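Local coordinates for diol-dehydratase (Roseburia inulinivorans, PDB 5I2A), which probably dehydrates 1,2-propanediol as a B12-independent lyase of the glycyl radical enzyme family, at residues I66-R69 and I74-S77; N222-M227 and F269-Q274; G288-Y293 and C318-L323. All coordinates share one frame; numbering follows the deposited sequence.

Contact 1. Residues I66-R69 and I74-S77; sequences IIIR and IVGS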
loop_
_atom_site.group_PDB
_atom_site.type_symbol
_atom_site.label_atom_id
_atom_site.label_comp_id
_atom_site.label_asym_id
_atom_site.label_seq_id
_atom_site.Cartn_x
_atom_site.Cartn_y
_atom_site.Cartn_z
ATOM N N ILE A 66 10.182 -3.531 32.872
ATOM C CA ILE A 66 11.561 -3.094 32.866
ATOM C C ILE A 66 12.228 -3.574 34.148
ATOM O O ILE A 66 11.552 -3.925 35.122
ATOM C CB ILE A 66 11.687 -1.565 32.753
ATOM C CG1 ILE A 66 11.084 -0.889 33.988
ATOM C CG2 ILE A 66 11.048 -1.060 31.447
ATOM C CD1 ILE A 66 11.437 0.570 34.089
ATOM N N ILE A 67 13.553 -3.594 34.132
ATOM C CA ILE A 67 14.323 -4.056 35.273
ATOM C C ILE A 67 15.696 -3.402 35.224
ATOM O O ILE A 67 16.217 -3.129 34.154
ATOM C CB ILE A 67 14.438 -5.606 35.289
ATOM C CG1 ILE A 67 15.135 -6.100 36.555
ATOM C CG2 ILE A 67 15.171 -6.125 34.045
ATOM C CD1 ILE A 67 15.034 -7.611 36.752
ATOM N N ILE A 68 16.254 -3.105 36.390
ATOM C CA ILE A 68 17.642 -2.682 36.494
ATOM C C ILE A 68 18.393 -3.814 37.157
ATOM O O ILE A 68 18.073 -4.190 38.283
ATOM C CB ILE A 68 17.786 -1.374 37.293
ATOM C CG1 ILE A 68 17.108 -0.239 36.529
ATOM C CG2 ILE A 68 19.268 -1.058 37.587
ATOM C CD1 ILE A 68 17.300 1.147 37.149
ATOM N N ARG A 69 19.358 -4.390 36.447
ATOM C CA ARG A 69 20.031 -5.584 36.933
ATOM C C ARG A 69 21.080 -5.176 37.976
ATOM O O ARG A 69 21.517 -4.026 37.985
ATOM C CB ARG A 69 20.662 -6.368 35.769
ATOM C CG ARG A 69 19.725 -6.599 34.563
ATOM C CD ARG A 69 20.202 -7.794 33.744
ATOM N NE ARG A 69 19.444 -8.004 32.510
ATOM C CZ ARG A 69 18.221 -8.524 32.459
ATOM N NH1 ARG A 69 17.580 -8.873 33.578
ATOM N NH2 ARG A 69 17.627 -8.682 31.289
ATOM N N ILE A 74 24.819 1.320 33.108
ATOM C CA ILE A 74 23.992 1.569 31.926
ATOM C C ILE A 74 22.793 0.647 32.003
ATOM O O ILE A 74 22.953 -0.569 32.145
ATOM C CB ILE A 74 24.765 1.311 30.607
ATOM C CG1 ILE A 74 26.030 2.160 30.560
ATOM C CG2 ILE A 74 23.865 1.558 29.373
ATOM C CD1 ILE A 74 25.780 3.660 30.574
ATOM N N VAL A 75 21.597 1.210 31.943
ATOM C CA VAL A 75 20.391 0.410 32.134
ATOM C C VAL A 75 19.535 0.327 30.869
ATOM O O VAL A 75 19.664 1.146 29.952
ATOM C CB VAL A 75 19.538 0.966 33.298
ATOM C CG1 VAL A 75 20.406 1.083 34.562
ATOM C CG2 VAL A 75 18.947 2.324 32.938
ATOM N N GLY A 76 18.661 -0.667 30.841
ATOM C CA GLY A 76 17.808 -0.920 29.696
ATOM C C GLY A 76 17.844 -2.401 29.378
ATOM O O GLY A 76 18.831 -2.922 28.878
ATOM N N SER A 77 16.757 -3.079 29.691
ATOM C CA SER A 77 16.647 -4.506 29.463
ATOM C C SER A 77 15.332 -4.774 28.758
ATOM O O SER A 77 14.312 -4.204 29.125
ATOM C CB SER A 77 16.705 -5.298 30.782
ATOM O OG SER A 77 17.985 -5.228 31.396
HETATM O O HOH W 1 18.586 -2.826 32.574
#
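Ser77 presents its hydroxyl to one face of the Arg69 guanidinium, OG standing 3.0 Å above the plane and displaced toward the rim. With OG anti to the carbonyl carbon (chi1 -68°), the serine turns it to that face. Arg69 NE and Ser77 OG are 3.3 Å apart, but the angle is too poor for a hydrogen bond. The cation spends its N-H groups beyond the segments, NE in a salt bridge to Asp325 and NH2 and NH1 on the carbonyls of Thr79 and Ile80. Replacing Arg69 by alanine removes the cation and is likely to leave Asp325 short of a salt-bridge mate and the Thr79 and Ile80 carbonyls without these donors. The polar link between the segments runs through one water, which donates to Ile67 O (2.9 Å) and accepts from Gly76 N (2.8 Å) and Ser77 OG (2.7 Å). The apolar part is small: Ile68 CG2 lies 3.9 Å from Val75 CG1, and Ile67 CG2 rests on Ser77 CB. Both segments belong to the long connection between helices 49-63 and 94-97, which doubles back here. Ile66 leans on helix 200-233, Ile74 on helix 262-279, and Ile68 and Val75 on helix 238-253.

Contact 2. Residues N222-M227 and F269-Q274; sequences NRYAKM and FWFIQQ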
loop_
_atom_site.group_PDB
_atom_site.type_symbol
_atom_site.label_atom_id
_atom_site.label_comp_id
_atom_site.label_asym_id
_atom_site.label_seq_id
_atom_site.Cartn_x
_atom_site.Cartn_y
_atom_site.Cartn_z
ATOM N N ASN A 222 12.315 7.537 30.854
ATOM C CA ASN A 222 11.818 8.101 32.088
ATOM C C ASN A 222 11.233 7.036 33.010
ATOM O O ASN A 222 11.220 7.212 34.228
ATOM C CB ASN A 222 10.793 9.195 31.789
ATOM C CG ASN A 222 11.452 10.534 31.552
ATOM O OD1 ASN A 222 11.681 11.291 32.490
ATOM N ND2 ASN A 222 11.815 10.810 30.304
ATOM N N ARG A 223 10.777 5.922 32.444
ATOM C CA ARG A 223 10.388 4.790 33.280
ATOM C C ARG A 223 11.598 4.260 34.067
ATOM O O ARG A 223 11.462 3.855 35.222
ATOM C CB ARG A 223 9.753 3.676 32.447
ATOM C CG ARG A 223 8.412 4.062 31.816
ATOM C CD ARG A 223 7.824 2.898 31.050
ATOM N NE ARG A 223 7.508 1.778 31.924
ATOM C CZ ARG A 223 7.485 0.510 31.538
ATOM N NH1 ARG A 223 7.766 0.188 30.280
ATOM N NH2 ARG A 223 7.194 -0.442 32.412
ATOM N N TYR A 224 12.774 4.276 33.449
ATOM C CA TYR A 224 13.987 3.827 34.127
ATOM C C TYR A 224 14.428 4.818 35.203
ATOM O O TYR A 224 14.885 4.413 36.265
ATOM C CB TYR A 224 15.121 3.584 33.117
ATOM C CG TYR A 224 14.987 2.218 32.478
ATOM C CD1 TYR A 224 15.532 1.089 33.080
ATOM C CD2 TYR A 224 14.258 2.049 31.306
ATOM C CE1 TYR A 224 15.383 -0.166 32.518
ATOM C CE2 TYR A 224 14.102 0.799 30.731
ATOM C CZ TYR A 224 14.657 -0.303 31.335
ATOM O OH TYR A 224 14.488 -1.537 30.763
ATOM N N ALA A 225 14.289 6.109 34.923
ATOM C CA ALA A 225 14.598 7.132 35.909
ATOM C C ALA A 225 13.737 6.937 37.157
ATOM O O ALA A 225 14.237 6.996 38.284
ATOM C CB ALA A 225 14.397 8.508 35.326
ATOM N N LYS A 226 12.456 6.664 36.945
ATOM C CA LYS A 226 11.534 6.438 38.041
ATOM C C LYS A 226 11.913 5.188 38.805
ATOM O O LYS A 226 11.928 5.195 40.033
ATOM C CB LYS A 226 10.095 6.331 37.536
ATOM C CG LYS A 226 9.072 6.069 38.628
ATOM C CD LYS A 226 7.673 5.985 38.046
ATOM C CE LYS A 226 6.717 5.224 38.956
ATOM N NZ LYS A 226 5.422 4.940 38.267
ATOM N N MET A 227 12.221 4.113 38.088
ATOM C CA MET A 227 12.608 2.880 38.747
ATOM C C MET A 227 13.907 3.074 39.540
ATOM O O MET A 227 14.030 2.589 40.657
ATOM C CB MET A 227 12.764 1.735 37.747
ATOM C CG MET A 227 13.293 0.458 38.391
ATOM S SD MET A 227 13.034 -1.038 37.426
ATOM C CE MET A 227 11.272 -1.271 37.635
ATOM N N PHE A 269 23.109 6.317 23.704
ATOM C CA PHE A 269 23.454 5.287 22.753
ATOM C C PHE A 269 22.745 3.976 23.067
ATOM O O PHE A 269 22.123 3.384 22.178
ATOM C CB PHE A 269 24.956 5.040 22.721
ATOM C CG PHE A 269 25.319 3.724 22.122
ATOM C CD1 PHE A 269 25.371 3.571 20.748
ATOM C CD2 PHE A 269 25.562 2.624 22.922
ATOM C CE1 PHE A 269 25.681 2.362 20.185
ATOM C CE2 PHE A 269 25.874 1.408 22.361
ATOM C CZ PHE A 269 25.934 1.279 20.986
ATOM N N TRP A 270 22.830 3.518 24.313
ATOM C CA TRP A 270 22.291 2.200 24.623
ATOM C C TRP A 270 20.768 2.155 24.432
ATOM O O TRP A 270 20.255 1.191 23.905
ATOM C CB TRP A 270 22.629 1.724 26.045
ATOM C CG TRP A 270 21.955 0.403 26.308
ATOM C CD1 TRP A 270 20.929 0.158 27.163
ATOM C CD2 TRP A 270 22.208 -0.834 25.620
ATOM N NE1 TRP A 270 20.552 -1.166 27.084
ATOM C CE2 TRP A 270 21.319 -1.790 26.136
ATOM C CE3 TRP A 270 23.116 -1.223 24.623
ATOM C CZ2 TRP A 270 21.297 -3.109 25.685
ATOM C CZ3 TRP A 270 23.104 -2.534 24.184
ATOM C CH2 TRP A 270 22.203 -3.463 24.717
ATOM N N PHE A 271 20.055 3.185 24.868
ATOM C CA PHE A 271 18.600 3.218 24.674
ATOM C C PHE A 271 18.239 3.102 23.182
ATOM O O PHE A 271 17.315 2.390 22.822
ATOM C CB PHE A 271 18.003 4.495 25.283
ATOM C CG PHE A 271 17.678 4.375 26.763
ATOM C CD1 PHE A 271 17.134 3.209 27.281
ATOM C CD2 PHE A 271 17.928 5.427 27.630
ATOM C CE1 PHE A 271 16.830 3.098 28.636
ATOM C CE2 PHE A 271 17.627 5.327 28.989
ATOM C CZ PHE A 271 17.083 4.170 29.494
ATOM N N ILE A 272 18.989 3.774 22.319
ATOM C CA ILE A 272 18.718 3.688 20.892
ATOM C C ILE A 272 19.005 2.266 20.394
ATOM O O ILE A 272 18.168 1.671 19.716
ATOM C CB ILE A 272 19.533 4.711 20.081
ATOM C CG1 ILE A 272 19.162 6.136 20.500
ATOM C CG2 ILE A 272 19.282 4.518 18.603
ATOM C CD1 ILE A 272 17.641 6.441 20.411
ATOM N N GLN A 273 20.164 1.722 20.767
ATOM C CA GLN A 273 20.538 0.350 20.410
ATOM C C GLN A 273 19.469 -0.649 20.834
ATOM O O GLN A 273 19.150 -1.582 20.100
ATOM C CB GLN A 273 21.871 -0.043 21.053
ATOM C CG GLN A 273 22.402 -1.411 20.620
ATOM C CD GLN A 273 22.898 -1.428 19.169
ATOM O OE1 GLN A 273 23.078 -0.378 18.546
ATOM N NE2 GLN A 273 23.123 -2.627 18.633
ATOM N N GLN A 274 18.934 -0.452 22.031
ATOM C CA GLN A 274 17.948 -1.361 22.579
ATOM C C GLN A 274 16.573 -1.228 21.912
ATOM O O GLN A 274 16.011 -2.224 21.459
ATOM C CB GLN A 274 17.802 -1.149 24.091
ATOM C CG GLN A 274 16.861 -2.162 24.738
ATOM C CD GLN A 274 16.341 -1.708 26.103
ATOM O OE1 GLN A 274 16.653 -0.613 26.565
ATOM N NE2 GLN A 274 15.550 -2.554 26.743
#
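Tyr224 and Phe271 mark the nearest approach of two helical backbones, their CA atoms 10.5 Å apart. Each segment is an uninterrupted piece of a longer helix with regular i to i+4 bonding, as in Lys226 N to Asn222 O and Gln274 N to Trp270 O. At this spacing the backbones stay well apart, and long side chains must bridge the gap. The Tyr224 and Phe271 rings do so as an oblique aromatic pair, with centroids 5.6 Å apart and planes inclined at 51°. Phe271 leads with CE1 and CZ: CE1 comes within 3.9 Å of Tyr224 CD2, while CZ reaches back toward CG and CB of the tyrosine. Gln274, nearly one turn along from Phe271, adds a looser contact. Its CG is anti to the backbone N (chi1 -175°) and the chain runs on extended, which carries NE2 to 4.3 Å from Tyr224 OH. This is no bond; NE2 is held by Thr78 OG1, and the phenol by Ser77 N and Tyr220 OH. Trp270 also lends one face of its indole to the CB of Gln274. The pair thus joins helix 200-233 to helix 262-279. Helix 238-253 closes in through Cys251, which touches both Phe271 and Ala225, and the loop residues Ile66 and Val75 pack against Tyr224.

Contact 3. Residues G288-Y293 and C318-L323; sequences GRFDQY and CIWVKL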
loop_
_atom_site.group_PDB
_atom_site.type_symbol
_atom_site.label_atom_id
_atom_site.label_comp_id
_atom_site.label_asym_id
_atom_site.label_seq_id
_atom_site.Cartn_x
_atom_site.Cartn_y
_atom_site.Cartn_z
ATOM N N GLY A 288 28.468 0.694 14.577
ATOM C CA GLY A 288 29.286 1.411 13.604
ATOM C C GLY A 288 30.480 2.113 14.261
ATOM O O GLY A 288 31.103 1.545 15.164
ATOM N N ARG A 289 30.790 3.336 13.818
ATOM C CA ARG A 289 32.019 4.028 14.241
ATOM C C ARG A 289 31.870 4.675 15.628
ATOM O O ARG A 289 31.970 5.890 15.783
ATOM C CB ARG A 289 32.421 5.089 13.213
ATOM C CG ARG A 289 32.487 4.582 11.777
ATOM C CD ARG A 289 33.188 5.616 10.895
ATOM N NE ARG A 289 34.633 5.605 11.103
ATOM C CZ ARG A 289 35.477 6.441 10.506
ATOM N NH1 ARG A 289 35.027 7.374 9.664
ATOM N NH2 ARG A 289 36.772 6.346 10.749
ATOM N N PHE A 290 31.625 3.829 16.618
ATOM C CA PHE A 290 31.423 4.221 18.007
ATOM C C PHE A 290 32.601 5.033 18.549
ATOM O O PHE A 290 32.388 5.980 19.287
ATOM C CB PHE A 290 31.183 2.947 18.821
ATOM C CG PHE A 290 30.924 3.144 20.285
ATOM C CD1 PHE A 290 31.967 3.083 21.200
ATOM C CD2 PHE A 290 29.634 3.252 20.765
ATOM C CE1 PHE A 290 31.724 3.182 22.556
ATOM C CE2 PHE A 290 29.385 3.357 22.123
ATOM C CZ PHE A 290 30.435 3.329 23.020
ATOM N N ASP A 291 33.830 4.693 18.161
ATOM C CA ASP A 291 34.969 5.465 18.641
ATOM C C ASP A 291 34.979 6.889 18.068
ATOM O O ASP A 291 35.537 7.796 18.680
ATOM C CB ASP A 291 36.304 4.751 18.341
ATOM C CG ASP A 291 36.593 4.615 16.850
ATOM O OD1 ASP A 291 35.645 4.621 16.023
ATOM O OD2 ASP A 291 37.785 4.466 16.520
ATOM N N GLN A 292 34.353 7.087 16.909
ATOM C CA GLN A 292 34.277 8.414 16.322
ATOM C C GLN A 292 33.152 9.265 16.930
ATOM O O GLN A 292 33.411 10.365 17.402
ATOM C CB GLN A 292 34.100 8.316 14.801
ATOM C CG GLN A 292 35.197 7.512 14.127
ATOM C CD GLN A 292 36.583 8.084 14.405
ATOM O OE1 GLN A 292 36.865 9.230 14.069
ATOM N NE2 GLN A 292 37.444 7.287 15.037
ATOM N N TYR A 293 31.908 8.778 16.940
ATOM C CA TYR A 293 30.829 9.652 17.393
ATOM C C TYR A 293 30.735 9.781 18.911
ATOM O O TYR A 293 30.174 10.750 19.401
ATOM C CB TYR A 293 29.462 9.234 16.803
ATOM C CG TYR A 293 28.957 7.818 17.049
ATOM C CD1 TYR A 293 28.481 7.432 18.295
ATOM C CD2 TYR A 293 28.897 6.891 16.010
ATOM C CE1 TYR A 293 27.995 6.155 18.508
ATOM C CE2 TYR A 293 28.405 5.604 16.218
ATOM C CZ TYR A 293 27.955 5.246 17.467
ATOM O OH TYR A 293 27.472 3.982 17.694
ATOM N N CYS A 318 30.563 -1.780 30.560
ATOM C CA CYS A 318 29.159 -2.016 30.878
ATOM C C CYS A 318 28.305 -2.121 29.597
ATOM O O CYS A 318 27.412 -2.961 29.512
ATOM C CB CYS A 318 28.624 -0.914 31.797
ATOM S SG CYS A 318 29.104 -1.106 33.566
ATOM N N ILE A 319 28.594 -1.280 28.607
ATOM C CA ILE A 319 27.883 -1.340 27.330
ATOM C C ILE A 319 28.172 -2.660 26.608
ATOM O O ILE A 319 27.261 -3.273 26.067
ATOM C CB ILE A 319 28.242 -0.152 26.429
ATOM C CG1 ILE A 319 27.659 1.129 27.019
ATOM C CG2 ILE A 319 27.733 -0.359 24.981
ATOM C CD1 ILE A 319 28.115 2.364 26.317
ATOM N N TRP A 320 29.428 -3.105 26.645
ATOM C CA TRP A 320 29.796 -4.384 26.056
ATOM C C TRP A 320 28.981 -5.497 26.709
ATOM O O TRP A 320 28.467 -6.380 26.018
ATOM C CB TRP A 320 31.289 -4.632 26.209
ATOM C CG TRP A 320 32.179 -4.251 25.032
ATOM C CD1 TRP A 320 33.184 -5.010 24.485
ATOM C CD2 TRP A 320 32.130 -3.041 24.252
ATOM N NE1 TRP A 320 33.778 -4.335 23.450
ATOM C CE2 TRP A 320 33.155 -3.129 23.282
ATOM C CE3 TRP A 320 31.335 -1.890 24.287
ATOM C CZ2 TRP A 320 33.403 -2.112 22.363
ATOM C CZ3 TRP A 320 31.587 -0.882 23.368
ATOM C CH2 TRP A 320 32.609 -1.002 22.422
ATOM N N VAL A 321 28.825 -5.444 28.030
ATOM C CA VAL A 321 28.012 -6.464 28.695
ATOM C C VAL A 321 26.553 -6.388 28.228
ATOM O O VAL A 321 25.954 -7.400 27.870
ATOM C CB VAL A 321 28.072 -6.345 30.239
ATOM C CG1 VAL A 321 27.078 -7.295 30.887
ATOM C CG2 VAL A 321 29.488 -6.648 30.730
ATOM N N LYS A 322 26.004 -5.182 28.210
ATOM C CA LYS A 322 24.629 -4.985 27.784
ATOM C C LYS A 322 24.374 -5.510 26.367
ATOM O O LYS A 322 23.343 -6.112 26.113
ATOM C CB LYS A 322 24.249 -3.503 27.887
ATOM C CG LYS A 322 23.981 -3.032 29.326
ATOM C CD LYS A 322 22.482 -3.073 29.693
ATOM C CE LYS A 322 21.931 -4.491 29.742
ATOM N NZ LYS A 322 20.572 -4.598 30.337
ATOM N N LEU A 323 25.324 -5.302 25.461
ATOM C CA LEU A 323 25.194 -5.795 24.093
ATOM C C LEU A 323 24.995 -7.313 24.041
ATOM O O LEU A 323 24.422 -7.817 23.086
ATOM C CB LEU A 323 26.412 -5.391 23.260
ATOM C CG LEU A 323 26.420 -3.919 22.817
ATOM C CD1 LEU A 323 27.833 -3.451 22.446
ATOM C CD2 LEU A 323 25.474 -3.714 21.628
#
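Phe290 throws its ring toward helix 309-323 because CG sits anti to the backbone N (chi1 -179°), and Trp320 meets it with a first torsion of -96°, well off the usual staggered value. The outcome is a T-shaped, edge-to-face aromatic pair: the six-membered ring of the Trp320 indole points its rim at the Phe290 face, with the planes at 64° and the centroids 5.8 Å apart. Trp320 CZ3 makes the closest approach, 4.1 Å from Phe290 CE1. Ile319 comes from the opposite direction, its CD1 lying near the plane of the phenyl ring at its edge, 4.1 Å from Phe290 CZ. One phenyl group therefore receives an aromatic rim over its face and a methyl at its edge. Both aromatic side chains also touch Leu347 of strand 346-350 and Cys367 of helix 362-374. The strand is one of the two outermost, within this chain, of a five-stranded mixed sheet, probably part of the barrel characteristic of glycyl radical enzymes. Just before the short helix bearing Phe290, the chain bends in an inverse gamma turn centred on Arg289. Phe290 N bonds to Gly288 O at 2.8 Å, while Arg289 O accepts from both Gln292 N and Tyr293 N.

All three contacts are buried, none forming a surface patch, but they differ in distance from the centre of the chain: contact 3 centres about 18 Å from it, contacts 1 and 2 about 26 Å. Chemistry follows place. Contact 1 joins two runs of loop by a water, a guanidinium face and a few methyl contacts, contact 2 joins helices by a Tyr-Phe ring pair whose one hydroxyl turns to that loop, and contact 3, beside a sheet, uses apolar groups alone. Gly76 O accepts hydrogen bonds from both Trp270 NE1 (3.0 Å) and Lys322 NZ (2.8 Å), linking the loop to both other contacts. Helix 262-279 serves contact 2 and also packs Phe269 against Ile319 and Tyr293 of contact 3.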